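Local atomic coordinates of proteinase K (PDB entry 2B6N), a protein that probably cleaves peptide bonds in other proteins as a calcium-binding serine endopeptidase of the subtilase family, this chain being the catalytic domain of a longer precursor. Residues 12-17 and 21-26; 83-88 and 205-210; 133-138 and 169-174; 165-170 and 190-195. All coordinates share one frame; numbering follows the deposited sequence. Where two conformers were deposited one is given.

Interaction 1: 12-17 and 21-26. With CA (calcium ion), chain C.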
loop_
_atom_site.group_PDB
_atom_site.type_symbol
_atom_site.label_atom_id
_atom_site.label_comp_id
_atom_site.label_asym_id
_atom_site.label_seq_id
_atom_site.Cartn_x
_atom_site.Cartn_y
_atom_site.Cartn_z
ATOM N N ARG A 12 -5.504 12.497 7.103
ATOM C CA ARG A 12 -6.898 12.082 6.907
ATOM C C ARG A 12 -7.303 10.805 7.636
ATOM O O ARG A 12 -8.442 10.698 8.106
ATOM C CB ARG A 12 -7.209 11.918 5.412
ATOM C CG ARG A 12 -8.696 11.515 5.090
ATOM C CD ARG A 12 -9.614 12.744 5.273
ATOM N NE ARG A 12 -11.065 12.462 5.287
ATOM C CZ ARG A 12 -11.752 12.037 6.345
ATOM N NH1 ARG A 12 -11.140 11.730 7.488
ATOM N NH2 ARG A 12 -13.064 11.877 6.246
ATOM N N ILE A 13 -6.382 9.849 7.723
ATOM C CA ILE A 13 -6.736 8.492 8.135
ATOM C C ILE A 13 -7.003 8.346 9.642
ATOM O O ILE A 13 -7.731 7.437 10.052
ATOM C CB ILE A 13 -5.702 7.452 7.600
ATOM C CG1 ILE A 13 -5.629 7.505 6.068
ATOM C CG2 ILE A 13 -6.051 6.045 8.042
ATOM C CD1 ILE A 13 -6.952 7.268 5.375
ATOM N N ASP A 14 -6.458 9.251 10.458
ATOM C CA ASP A 14 -6.655 9.185 11.932
ATOM C C ASP A 14 -7.874 9.970 12.480
ATOM O O ASP A 14 -7.989 10.190 13.696
ATOM C CB ASP A 14 -5.359 9.567 12.693
ATOM C CG ASP A 14 -5.133 11.061 12.741
ATOM O OD1 ASP A 14 -5.623 11.778 11.835
ATOM O OD2 ASP A 14 -4.515 11.523 13.715
ATOM N N GLN A 15 -8.786 10.364 11.590
ATOM C CA GLN A 15 -9.983 11.119 11.968
ATOM C C GLN A 15 -11.184 10.708 11.106
ATOM O O GLN A 15 -11.015 10.255 9.960
ATOM C CB GLN A 15 -9.709 12.630 11.855
ATOM C CG GLN A 15 -9.207 13.078 10.470
ATOM C CD GLN A 15 -8.886 14.548 10.426
ATOM O OE1 GLN A 15 -7.743 14.950 10.671
ATOM N NE2 GLN A 15 -9.895 15.370 10.121
ATOM N N ARG A 16 -12.395 10.891 11.644
ATOM C CA ARG A 16 -13.626 10.488 10.917
ATOM C C ARG A 16 -14.064 11.531 9.887
ATOM O O ARG A 16 -14.414 11.201 8.746
ATOM C CB ARG A 16 -14.782 10.257 11.905
ATOM C CG ARG A 16 -14.480 9.205 12.982
ATOM C CD ARG A 16 -14.293 7.842 12.319
ATOM N NE ARG A 16 -14.199 6.737 13.265
ATOM C CZ ARG A 16 -13.986 5.466 12.914
ATOM N NH1 ARG A 16 -13.799 5.145 11.635
ATOM N NH2 ARG A 16 -13.916 4.521 13.858
ATOM N N ASN A 17 -14.050 12.787 10.316
ATOM C CA ASN A 17 -14.620 13.894 9.558
ATOM C C ASN A 17 -13.574 14.906 9.136
ATOM O O ASN A 17 -12.569 15.098 9.847
ATOM C CB ASN A 17 -15.660 14.622 10.423
ATOM C CG ASN A 17 -16.693 13.681 11.013
ATOM O OD1 ASN A 17 -17.286 12.881 10.302
ATOM N ND2 ASN A 17 -16.921 13.785 12.316
ATOM N N ASP A 21 -7.143 18.137 10.541
ATOM C CA ASP A 21 -6.696 18.826 11.762
ATOM C C ASP A 21 -5.168 19.027 11.888
ATOM O O ASP A 21 -4.682 19.454 12.930
ATOM C CB ASP A 21 -7.280 18.144 13.010
ATOM C CG ASP A 21 -6.633 16.791 13.324
ATOM O OD1 ASP A 21 -5.821 16.259 12.533
ATOM O OD2 ASP A 21 -6.947 16.244 14.405
ATOM N N ASN A 22 -4.412 18.742 10.825
ATOM C CA ASN A 22 -2.958 18.994 10.836
ATOM C C ASN A 22 -2.228 18.182 11.908
ATOM O O ASN A 22 -1.241 18.645 12.514
ATOM C CB ASN A 22 -2.669 20.497 11.034
ATOM C CG ASN A 22 -1.301 20.918 10.505
ATOM O OD1 ASN A 22 -0.502 21.574 11.211
ATOM N ND2 ASN A 22 -1.030 20.567 9.273
ATOM N N ASN A 23 -2.745 16.977 12.150
ATOM C CA ASN A 23 -2.208 16.078 13.156
ATOM C C ASN A 23 -2.348 14.624 12.736
ATOM O O ASN A 23 -3.424 14.209 12.255
ATOM C CB ASN A 23 -2.934 16.240 14.494
ATOM C CG ASN A 23 -2.184 15.559 15.636
ATOM O OD1 ASN A 23 -2.636 14.561 16.191
ATOM N ND2 ASN A 23 -1.036 16.103 15.979
ATOM N N TYR A 24 -1.271 13.859 12.921
ATOM C CA TYR A 24 -1.326 12.405 12.708
ATOM C C TYR A 24 -0.992 11.686 14.022
ATOM O O TYR A 24 0.168 11.639 14.443
ATOM C CB TYR A 24 -0.438 11.927 11.537
ATOM C CG TYR A 24 -0.460 10.413 11.386
ATOM C CD1 TYR A 24 -1.672 9.733 11.234
ATOM C CD2 TYR A 24 0.712 9.663 11.420
ATOM C CE1 TYR A 24 -1.726 8.351 11.122
ATOM C CE2 TYR A 24 0.674 8.255 11.291
ATOM C CZ TYR A 24 -0.554 7.614 11.172
ATOM O OH TYR A 24 -0.622 6.239 11.060
ATOM N N HIS A 25 -2.030 11.168 14.670
ATOM C CA HIS A 25 -1.865 10.463 15.940
ATOM C C HIS A 25 -1.554 9.003 15.682
ATOM O O HIS A 25 -2.147 8.397 14.784
ATOM C CB HIS A 25 -3.156 10.568 16.768
ATOM C CG HIS A 25 -3.085 9.843 18.076
ATOM N ND1 HIS A 25 -2.585 10.428 19.217
ATOM C CD2 HIS A 25 -3.424 8.578 18.417
ATOM C CE1 HIS A 25 -2.607 9.549 20.207
ATOM N NE2 HIS A 25 -3.108 8.416 19.746
ATOM N N THR A 26 -0.651 8.444 16.487
ATOM C CA THR A 26 -0.355 7.009 16.451
ATOM C C THR A 26 -0.379 6.439 17.876
ATOM O O THR A 26 0.097 7.079 18.818
ATOM C CB THR A 26 1.022 6.708 15.809
ATOM O OG1 THR A 26 2.043 7.510 16.420
ATOM C CG2 THR A 26 0.993 6.982 14.290
HETATM CA CA CA C . -5.613 14.088 11.385
HETATM O O HOH W 1 -6.807 13.826 13.641
#

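Interaction 2: 83-88 and 205-210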
loop_
_atom_site.group_PDB
_atom_site.type_symbol
_atom_site.label_atom_id
_atom_site.label_comp_id
_atom_site.label_asym_id
_atom_site.label_seq_id
_atom_site.Cartn_x
_atom_site.Cartn_y
_atom_site.Cartn_z
ATOM N N SER A 83 9.538 7.846 8.350
ATOM C CA SER A 83 9.504 8.611 9.613
ATOM C C SER A 83 8.510 9.783 9.504
ATOM O O SER A 83 7.668 10.000 10.401
ATOM C CB SER A 83 10.932 9.150 9.936
ATOM N N THR A 84 8.610 10.536 8.411
ATOM C CA THR A 84 7.789 11.732 8.203
ATOM C C THR A 84 6.499 11.423 7.456
ATOM O O THR A 84 5.414 11.865 7.863
ATOM C CB THR A 84 8.540 12.793 7.379
ATOM O OG1 THR A 84 9.810 13.036 7.984
ATOM C CG2 THR A 84 7.768 14.092 7.340
ATOM N N TYR A 85 6.630 10.681 6.357
ATOM C CA TYR A 85 5.517 10.484 5.410
ATOM C C TYR A 85 4.727 9.217 5.624
ATOM O O TYR A 85 3.740 8.985 4.930
ATOM C CB TYR A 85 6.020 10.563 3.947
ATOM C CG TYR A 85 6.689 11.884 3.746
ATOM C CD1 TYR A 85 8.067 11.968 3.614
ATOM C CD2 TYR A 85 5.942 13.070 3.773
ATOM C CE1 TYR A 85 8.693 13.222 3.493
ATOM C CE2 TYR A 85 6.562 14.317 3.664
ATOM C CZ TYR A 85 7.932 14.367 3.513
ATOM O OH TYR A 85 8.556 15.582 3.404
ATOM N N GLY A 86 5.142 8.419 6.609
ATOM C CA GLY A 86 4.602 7.078 6.763
ATOM C C GLY A 86 3.558 6.845 7.838
ATOM O O GLY A 86 3.507 7.547 8.849
ATOM N N VAL A 87 2.736 5.827 7.601
ATOM C CA VAL A 87 1.677 5.388 8.530
ATOM C C VAL A 87 2.259 4.656 9.753
ATOM O O VAL A 87 1.847 4.911 10.907
ATOM C CB VAL A 87 0.654 4.462 7.790
ATOM C CG1 VAL A 87 -0.380 3.870 8.756
ATOM C CG2 VAL A 87 -0.067 5.226 6.684
ATOM N N ALA A 88 3.204 3.749 9.491
ATOM C CA ALA A 88 3.729 2.823 10.505
ATOM C C ALA A 88 5.234 3.077 10.643
ATOM O O ALA A 88 6.054 2.475 9.952
ATOM C CB ALA A 88 3.464 1.373 10.086
ATOM N N SER A 205 -2.475 13.408 -4.967
ATOM C CA SER A 205 -1.454 14.375 -4.480
ATOM C C SER A 205 -0.878 13.982 -3.120
ATOM O O SER A 205 -1.018 14.701 -2.127
ATOM C CB SER A 205 -1.998 15.817 -4.454
ATOM O OG SER A 205 -2.339 16.251 -5.760
ATOM N N ILE A 206 -0.267 12.799 -3.089
ATOM C CA ILE A 206 0.318 12.221 -1.876
ATOM C C ILE A 206 1.817 12.492 -1.872
ATOM O O ILE A 206 2.512 12.157 -2.830
ATOM C CB ILE A 206 0.080 10.671 -1.820
ATOM C CG1 ILE A 206 -1.433 10.350 -1.781
ATOM C CG2 ILE A 206 0.871 10.020 -0.645
ATOM C CD1 ILE A 206 -2.203 11.015 -0.600
ATOM N N THR A 207 2.314 13.099 -0.793
ATOM C CA THR A 207 3.742 13.356 -0.665
ATOM C C THR A 207 4.438 12.242 0.107
ATOM O O THR A 207 3.921 11.751 1.135
ATOM C CB THR A 207 4.022 14.705 0.021
ATOM O OG1 THR A 207 3.302 15.745 -0.659
ATOM C CG2 THR A 207 5.537 15.002 -0.024
ATOM N N SER A 208 5.613 11.852 -0.387
ATOM C CA SER A 208 6.405 10.776 0.232
ATOM C C SER A 208 7.850 10.858 -0.275
ATOM O O SER A 208 8.200 11.786 -1.000
ATOM C CB SER A 208 5.792 9.402 -0.083
ATOM O OG SER A 208 6.380 8.380 0.703
ATOM N N SER A 209 8.668 9.880 0.104
ATOM C CA SER A 209 10.064 9.805 -0.287
ATOM C C SER A 209 10.212 9.527 -1.789
ATOM O O SER A 209 9.276 9.059 -2.433
ATOM C CB SER A 209 10.749 8.706 0.539
ATOM O OG SER A 209 9.837 7.639 0.714
ATOM N N TRP A 210 11.385 9.825 -2.342
ATOM C CA TRP A 210 11.668 9.627 -3.766
ATOM C C TRP A 210 13.133 9.213 -3.899
ATOM O O TRP A 210 13.928 9.459 -2.997
ATOM C CB TRP A 210 11.413 10.927 -4.542
ATOM C CG TRP A 210 11.353 10.797 -6.066
ATOM C CD1 TRP A 210 12.210 11.354 -6.990
ATOM C CD2 TRP A 210 10.365 10.087 -6.816
ATOM N NE1 TRP A 210 11.811 11.026 -8.278
ATOM C CE2 TRP A 210 10.674 10.256 -8.194
ATOM C CE3 TRP A 210 9.234 9.329 -6.455
ATOM C CZ2 TRP A 210 9.900 9.679 -9.211
ATOM C CZ3 TRP A 210 8.450 8.773 -7.473
ATOM C CH2 TRP A 210 8.796 8.953 -8.840
HETATM O O HOH W 2 2.699 9.587 2.454
#

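Interaction 3: 133-138 and 169-174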
loop_
_atom_site.group_PDB
_atom_site.type_symbol
_atom_site.label_atom_id
_atom_site.label_comp_id
_atom_site.label_asym_id
_atom_site.label_seq_id
_atom_site.Cartn_x
_atom_site.Cartn_y
_atom_site.Cartn_z
ATOM N N GLY A 133 -2.493 -4.975 -14.046
ATOM C CA GLY A 133 -2.499 -5.193 -15.482
ATOM C C GLY A 133 -3.786 -5.907 -15.842
ATOM O O GLY A 133 -4.713 -5.960 -15.039
ATOM N N GLY A 134 -3.851 -6.438 -17.058
ATOM C CA GLY A 134 -5.030 -7.199 -17.485
ATOM C C GLY A 134 -5.318 -8.393 -16.589
ATOM O O GLY A 134 -4.413 -8.944 -15.966
ATOM N N ALA A 135 -6.588 -8.816 -16.546
ATOM C CA ALA A 135 -6.985 -9.958 -15.721
ATOM C C ALA A 135 -6.113 -11.191 -16.005
ATOM O O ALA A 135 -5.852 -11.531 -17.164
ATOM C CB ALA A 135 -8.462 -10.276 -15.919
ATOM N N SER A 136 -5.654 -11.837 -14.929
ATOM C CA SER A 136 -4.748 -12.974 -14.999
ATOM C C SER A 136 -5.029 -13.914 -13.839
ATOM O O SER A 136 -4.731 -13.586 -12.693
ATOM C CB SER A 136 -3.289 -12.506 -14.938
ATOM O OG SER A 136 -2.391 -13.618 -14.876
ATOM N N GLN A 137 -5.591 -15.086 -14.128
ATOM C CA GLN A 137 -5.845 -16.063 -13.062
ATOM C C GLN A 137 -4.530 -16.533 -12.432
ATOM O O GLN A 137 -4.481 -16.812 -11.245
ATOM C CB GLN A 137 -6.656 -17.252 -13.574
ATOM C CG GLN A 137 -7.108 -18.192 -12.458
ATOM C CD GLN A 137 -8.030 -17.523 -11.474
ATOM O OE1 GLN A 137 -8.915 -16.753 -11.860
ATOM N NE2 GLN A 137 -7.816 -17.783 -10.180
ATOM N N ALA A 138 -3.466 -16.623 -13.235
ATOM C CA ALA A 138 -2.136 -17.009 -12.725
ATOM C C ALA A 138 -1.657 -16.036 -11.644
ATOM O O ALA A 138 -1.155 -16.459 -10.575
ATOM C CB ALA A 138 -1.112 -17.100 -13.892
ATOM N N PRO A 169 -3.591 -7.702 -9.953
ATOM C CA PRO A 169 -4.292 -8.490 -8.922
ATOM C C PRO A 169 -5.519 -7.844 -8.262
ATOM O O PRO A 169 -6.054 -8.411 -7.299
ATOM C CB PRO A 169 -3.197 -8.710 -7.877
ATOM C CG PRO A 169 -2.424 -7.428 -7.907
ATOM C CD PRO A 169 -2.364 -7.082 -9.420
ATOM N N ALA A 170 -5.967 -6.693 -8.766
ATOM C CA ALA A 170 -7.153 -6.003 -8.198
ATOM C C ALA A 170 -8.353 -6.925 -7.917
ATOM O O ALA A 170 -9.009 -6.819 -6.852
ATOM C CB ALA A 170 -7.586 -4.812 -9.090
ATOM N N ARG A 171 -8.640 -7.825 -8.849
ATOM C CA ARG A 171 -9.837 -8.674 -8.739
ATOM C C ARG A 171 -9.622 -9.889 -7.851
ATOM O O ARG A 171 -10.602 -10.584 -7.498
ATOM C CB ARG A 171 -10.296 -9.115 -10.146
ATOM C CG ARG A 171 -9.397 -10.198 -10.733
ATOM C CD ARG A 171 -9.805 -10.596 -12.177
ATOM N NE ARG A 171 -9.184 -11.888 -12.484
ATOM C CZ ARG A 171 -9.577 -12.761 -13.417
ATOM N NH1 ARG A 171 -10.622 -12.537 -14.192
ATOM N NH2 ARG A 171 -8.891 -13.888 -13.559
ATOM N N ALA A 172 -8.359 -10.175 -7.508
ATOM C CA ALA A 172 -8.037 -11.394 -6.751
ATOM C C ALA A 172 -8.880 -11.433 -5.472
ATOM O O ALA A 172 -8.885 -10.480 -4.699
ATOM C CB ALA A 172 -6.548 -11.472 -6.413
ATOM N N ALA A 173 -9.580 -12.547 -5.259
ATOM C CA ALA A 173 -10.551 -12.663 -4.146
ATOM C C ALA A 173 -10.000 -12.256 -2.788
ATOM O O ALA A 173 -10.659 -11.554 -2.013
ATOM C CB ALA A 173 -11.071 -14.081 -4.063
ATOM N N ASP A 174 -8.789 -12.707 -2.487
ATOM C CA ASP A 174 -8.261 -12.516 -1.146
ATOM C C ASP A 174 -7.292 -11.343 -1.009
ATOM O O ASP A 174 -6.718 -11.141 0.060
ATOM C CB ASP A 174 -7.675 -13.818 -0.592
ATOM C CG ASP A 174 -8.755 -14.833 -0.274
ATOM O OD1 ASP A 174 -9.901 -14.424 0.016
ATOM O OD2 ASP A 174 -8.469 -16.028 -0.337
#

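Interaction 4: 165-170 and 190-195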
loop_
_atom_site.group_PDB
_atom_site.type_symbol
_atom_site.label_atom_id
_atom_site.label_comp_id
_atom_site.label_asym_id
_atom_site.label_seq_id
_atom_site.Cartn_x
_atom_site.Cartn_y
_atom_site.Cartn_z
ATOM N N CYS A 165 -12.673 -4.951 -11.221
ATOM C CA CYS A 165 -12.735 -6.411 -11.396
ATOM C C CYS A 165 -12.136 -6.872 -12.707
ATOM O O CYS A 165 -11.928 -8.076 -12.907
ATOM C CB CYS A 165 -14.177 -6.942 -11.295
ATOM S SG CYS A 165 -14.980 -6.704 -9.687
ATOM N N ASN A 166 -11.878 -5.929 -13.605
ATOM C CA ASN A 166 -11.312 -6.257 -14.907
ATOM C C ASN A 166 -9.797 -6.435 -14.906
ATOM O O ASN A 166 -9.198 -6.682 -15.970
ATOM C CB ASN A 166 -11.691 -5.182 -15.934
ATOM C CG ASN A 166 -11.712 -5.727 -17.332
ATOM O OD1 ASN A 166 -12.281 -6.797 -17.571
ATOM N ND2 ASN A 166 -11.084 -5.020 -18.262
ATOM N N TYR A 167 -9.171 -6.297 -13.729
ATOM C CA TYR A 167 -7.702 -6.193 -13.630
ATOM C C TYR A 167 -7.154 -7.102 -12.544
ATOM O O TYR A 167 -7.855 -7.384 -11.575
ATOM C CB TYR A 167 -7.280 -4.738 -13.333
ATOM C CG TYR A 167 -7.881 -3.744 -14.301
ATOM C CD1 TYR A 167 -9.021 -3.028 -13.972
ATOM C CD2 TYR A 167 -7.317 -3.553 -15.565
ATOM C CE1 TYR A 167 -9.589 -2.120 -14.875
ATOM C CE2 TYR A 167 -7.866 -2.663 -16.463
ATOM C CZ TYR A 167 -9.004 -1.950 -16.110
ATOM O OH TYR A 167 -9.538 -1.065 -17.010
ATOM N N SER A 168 -5.912 -7.557 -12.719
ATOM C CA SER A 168 -5.195 -8.349 -11.716
ATOM C C SER A 168 -3.928 -7.612 -11.259
ATOM O O SER A 168 -3.231 -7.026 -12.086
ATOM C CB SER A 168 -4.792 -9.722 -12.281
ATOM O OG SER A 168 -5.937 -10.544 -12.488
ATOM N N PRO A 169 -3.591 -7.702 -9.953
ATOM C CA PRO A 169 -4.292 -8.490 -8.922
ATOM C C PRO A 169 -5.519 -7.844 -8.262
ATOM O O PRO A 169 -6.054 -8.411 -7.299
ATOM C CB PRO A 169 -3.197 -8.710 -7.877
ATOM C CG PRO A 169 -2.424 -7.428 -7.907
ATOM C CD PRO A 169 -2.364 -7.082 -9.420
ATOM N N ALA A 170 -5.967 -6.693 -8.766
ATOM C CA ALA A 170 -7.153 -6.003 -8.198
ATOM C C ALA A 170 -8.353 -6.925 -7.917
ATOM O O ALA A 170 -9.009 -6.819 -6.852
ATOM C CB ALA A 170 -7.586 -4.812 -9.090
ATOM N N PHE A 190 -9.599 9.239 -11.458
ATOM C CA PHE A 190 -8.993 8.106 -12.142
ATOM C C PHE A 190 -9.272 6.783 -11.416
ATOM O O PHE A 190 -8.951 5.735 -11.936
ATOM C CB PHE A 190 -7.464 8.307 -12.221
ATOM C CG PHE A 190 -6.844 8.602 -10.886
ATOM C CD1 PHE A 190 -6.652 7.588 -9.963
ATOM C CD2 PHE A 190 -6.506 9.907 -10.540
ATOM C CE1 PHE A 190 -6.113 7.862 -8.693
ATOM C CE2 PHE A 190 -5.964 10.195 -9.295
ATOM C CZ PHE A 190 -5.757 9.174 -8.372
ATOM N N SER A 191 -9.809 6.828 -10.194
ATOM C CA SER A 191 -9.875 5.594 -9.380
ATOM C C SER A 191 -10.827 4.554 -9.972
ATOM O O SER A 191 -12.001 4.845 -10.262
ATOM C CB SER A 191 -10.280 5.866 -7.923
ATOM O OG SER A 191 -10.189 4.650 -7.160
ATOM N N ASN A 192 -10.328 3.334 -10.127
ATOM C CA ASN A 192 -11.220 2.217 -10.386
ATOM C C ASN A 192 -12.145 2.045 -9.183
ATOM O O ASN A 192 -11.883 2.586 -8.102
ATOM C CB ASN A 192 -10.437 0.938 -10.673
ATOM C CG ASN A 192 -9.776 0.961 -12.038
ATOM O OD1 ASN A 192 -10.069 1.827 -12.869
ATOM N ND2 ASN A 192 -8.890 0.003 -12.283
ATOM N N TYR A 193 -13.218 1.282 -9.371
ATOM C CA TYR A 193 -14.335 1.280 -8.441
ATOM C C TYR A 193 -15.055 -0.071 -8.559
ATOM O O TYR A 193 -14.678 -0.929 -9.392
ATOM C CB TYR A 193 -15.289 2.462 -8.747
ATOM C CG TYR A 193 -15.798 2.475 -10.170
ATOM C CD1 TYR A 193 -16.819 1.614 -10.567
ATOM C CD2 TYR A 193 -15.242 3.331 -11.130
ATOM C CE1 TYR A 193 -17.286 1.593 -11.878
ATOM C CE2 TYR A 193 -15.716 3.326 -12.454
ATOM C CZ TYR A 193 -16.739 2.446 -12.804
ATOM O OH TYR A 193 -17.221 2.404 -14.081
ATOM N N GLY A 194 -16.055 -0.263 -7.703
ATOM C CA GLY A 194 -16.961 -1.411 -7.803
ATOM C C GLY A 194 -16.733 -2.492 -6.747
ATOM O O GLY A 194 -16.004 -2.299 -5.769
ATOM N N THR A 195 -17.348 -3.652 -6.975
ATOM C CA THR A 195 -17.425 -4.708 -5.960
ATOM C C THR A 195 -16.104 -5.400 -5.622
ATOM O O THR A 195 -15.988 -6.035 -4.570
ATOM C CB THR A 195 -18.476 -5.776 -6.340
ATOM O OG1 THR A 195 -18.083 -6.408 -7.561
ATOM C CG2 THR A 195 -19.854 -5.137 -6.508
#

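Interaction 1: 12-17 and 21-26
Asp14, Gln15, Asp21 and Asn23 meet around one calcium ion, which gathers oxygens from both segments. The two oxygens of Asp14 divide the work: OD1 lies 2.4 Å from the calcium, while OD2 takes the backbone N-H of His25 at 2.7 Å. That bond is nearly straight at 175°, although His25 N stands above the carboxylate plane. Placing CG between the backbone N and carbonyl carbon puts the carboxylate between the calcium and His25 N (chi1 78°). The arrangement is a surface calcium site of a subtilase, joining the end of helix 8-13 to strand 23-25. Its seven oxygen ligands include Asp21 OD1, the main-chain O of Asn23, water 1, and two atoms of Asp11. Gln15 OE1 also serves twice, binding the calcium at 2.4 Å and accepting a bond from Asp21 N at 3.2 Å on an in-plane lone pair. The other end of this amide is fixed as well, since Gln15 NE2 donates to Asn17 O at 2.7 Å and to Pro19 O. The shared metal explains why Gln15 OE1 and Asp21 OD1 tolerate a 3.0 Å separation. Outside the two segments, Asp2 holds His25 ND1 and Asp27 holds NE2.

Interaction 2: 83-88 and 205-210
Tyr85 lays its CB and the near end of its ring against the backbone of Thr207 and Ser208, joining the loop after helix 72-81 to a strand of the subtilisin-like fold. That strand, 206-209, pairs antiparallel with 217-220. The tight part centres on Tyr85 CG, 3.7 Å from Ser208 CA, and Tyr85 CD2, 3.6 Å from Thr207 O; farther out along the ring, Tyr85 CE2 packs on Thr207 CG2 at 3.9 Å. A chi1 of -57° sets CG beside the backbone N and carries the ring to the strand. Ser208 N is 4.2 Å above one face of the Tyr85 ring, displaced toward the rim; on the opposite face Thr84 CG2 sits over the centre, 3.8 Å above the plane. The looser end is at Tyr85 CD1, which approaches Ser209 N only to 4.1 Å. The strand's hydroxyls bond elsewhere: Thr207 OG1 with Thr219 OG1 on strand 217-220, Ser208 OG to His75 O and Ser209 OG to Thr74 O, the last two on the helix that carries His72 of the predicted charge relay. Also on the looser side, water 2 links the two backbones, donating one hydrogen to Tyr85 O and the other to Thr207 O, each at 2.8 Å.

Interaction 3: 133-138 and 169-174
Where Ala135 and Gln137 meet Arg171 the two backbones stay well separated, with Ala135 CA 7.5 Å from Pro169 CA, and 169-174 curls through a type I turn from Pro169 to Ala172; the peptide bond before Pro169 is cis. Arg171 spans the gap. At chi1 75° its CG is wedged between the main-chain N and C, and the chain then runs extended to NE, which delivers the guanidinium to the start of helix 137-148. Ala135 CB rests over one face of this group, 3.4 Å above its plane and offset toward the rim; its nearest atom is Arg171 NH1 at 3.6 Å. Gln137, bent at chi2, crosses the arginine at about a right angle and brings OE1 to 3.3 Å from Arg171 NH2. The angle there is too poor for a hydrogen bond, and the amide and guanidinium planes differ by 47°. Stronger polar partners lie on the helix: Arg171 NE forms a salt bridge with Asp140, and Gln137 NE2 bonds Asp141. The contact is thus surface packing, with Ser136 as N-cap between strand 133-134, which pairs antiparallel with 167-168, and helix 137-148, whose Asp140 and Asn144 are touched by Ala172 of the turn.

Interaction 4: 165-170 and 190-195
Cys165 and Tyr167 face Thr195 and Asn192 across two loops of the subtilisin-like domain, partly buried where they meet, one containing the short strand 167-168, the other linking strands 176-181 and 199-202 of the central parallel sheet. At Cys165 the covalent link runs to Cys196, and this disulfide ties the start of 165-170 to the residue after Thr195. The same sulfur lies 3.8 Å from Thr195 OG1, a packing distance. Within its own segment, Asn166 CB sits 3.8 Å above one face of the Tyr167 ring, toward the rim, across the ring plane from Asn192 ND2. Tyr167 then makes the other contact. A chi1 of -52° swings CG away from the carbonyl carbon, and the ring reaches Asn192, whose ND2 is 3.4 Å from Tyr167 CE1. The side chains cross at about a right angle, yet the ring and amide planes are only 12° apart. The amide is fixed by other bonds: Asn192 ND2 donates to Ala157 O and Asp160 OD2, and OD1 accepts from Ser162 N. These partners satisfy the buried group about 10 Å from the side chain of Ser224, a predicted charge-relay residue. Further on, Ser168 OG hydrogen-bonds Asp140 OD1 and the backbone N of Ser136. On the opposing loop, Ser191 OG donates to Asn192 O at 2.8 Å, in the carbonyl plane and on a lone pair.

Interactions 1 and 3 are surface contacts on opposite sides of the chain's centre, whereas 2 and 4 are partly buried. The two surface contacts use ionic groups: interaction 1 a calcium ion gripped by carboxylate, amide, main-chain and water oxygens, interaction 3 an arginine paired with Asp140. The partly buried pair rest on tyrosine packing, in interaction 4 beside the Cys165-Cys196 disulfide. Interactions 1 and 2 touch through Tyr24 OH and Val87 O, 2.8 Å apart, a probable hydrogen bond. Interactions 3 and 4, with centres 9 Å apart, share Pro169 and Ala170 and both use the small sheet of strands 133-134 and 167-168. Interaction 2 approaches interaction 4 only to about 6 Å between nearest atoms.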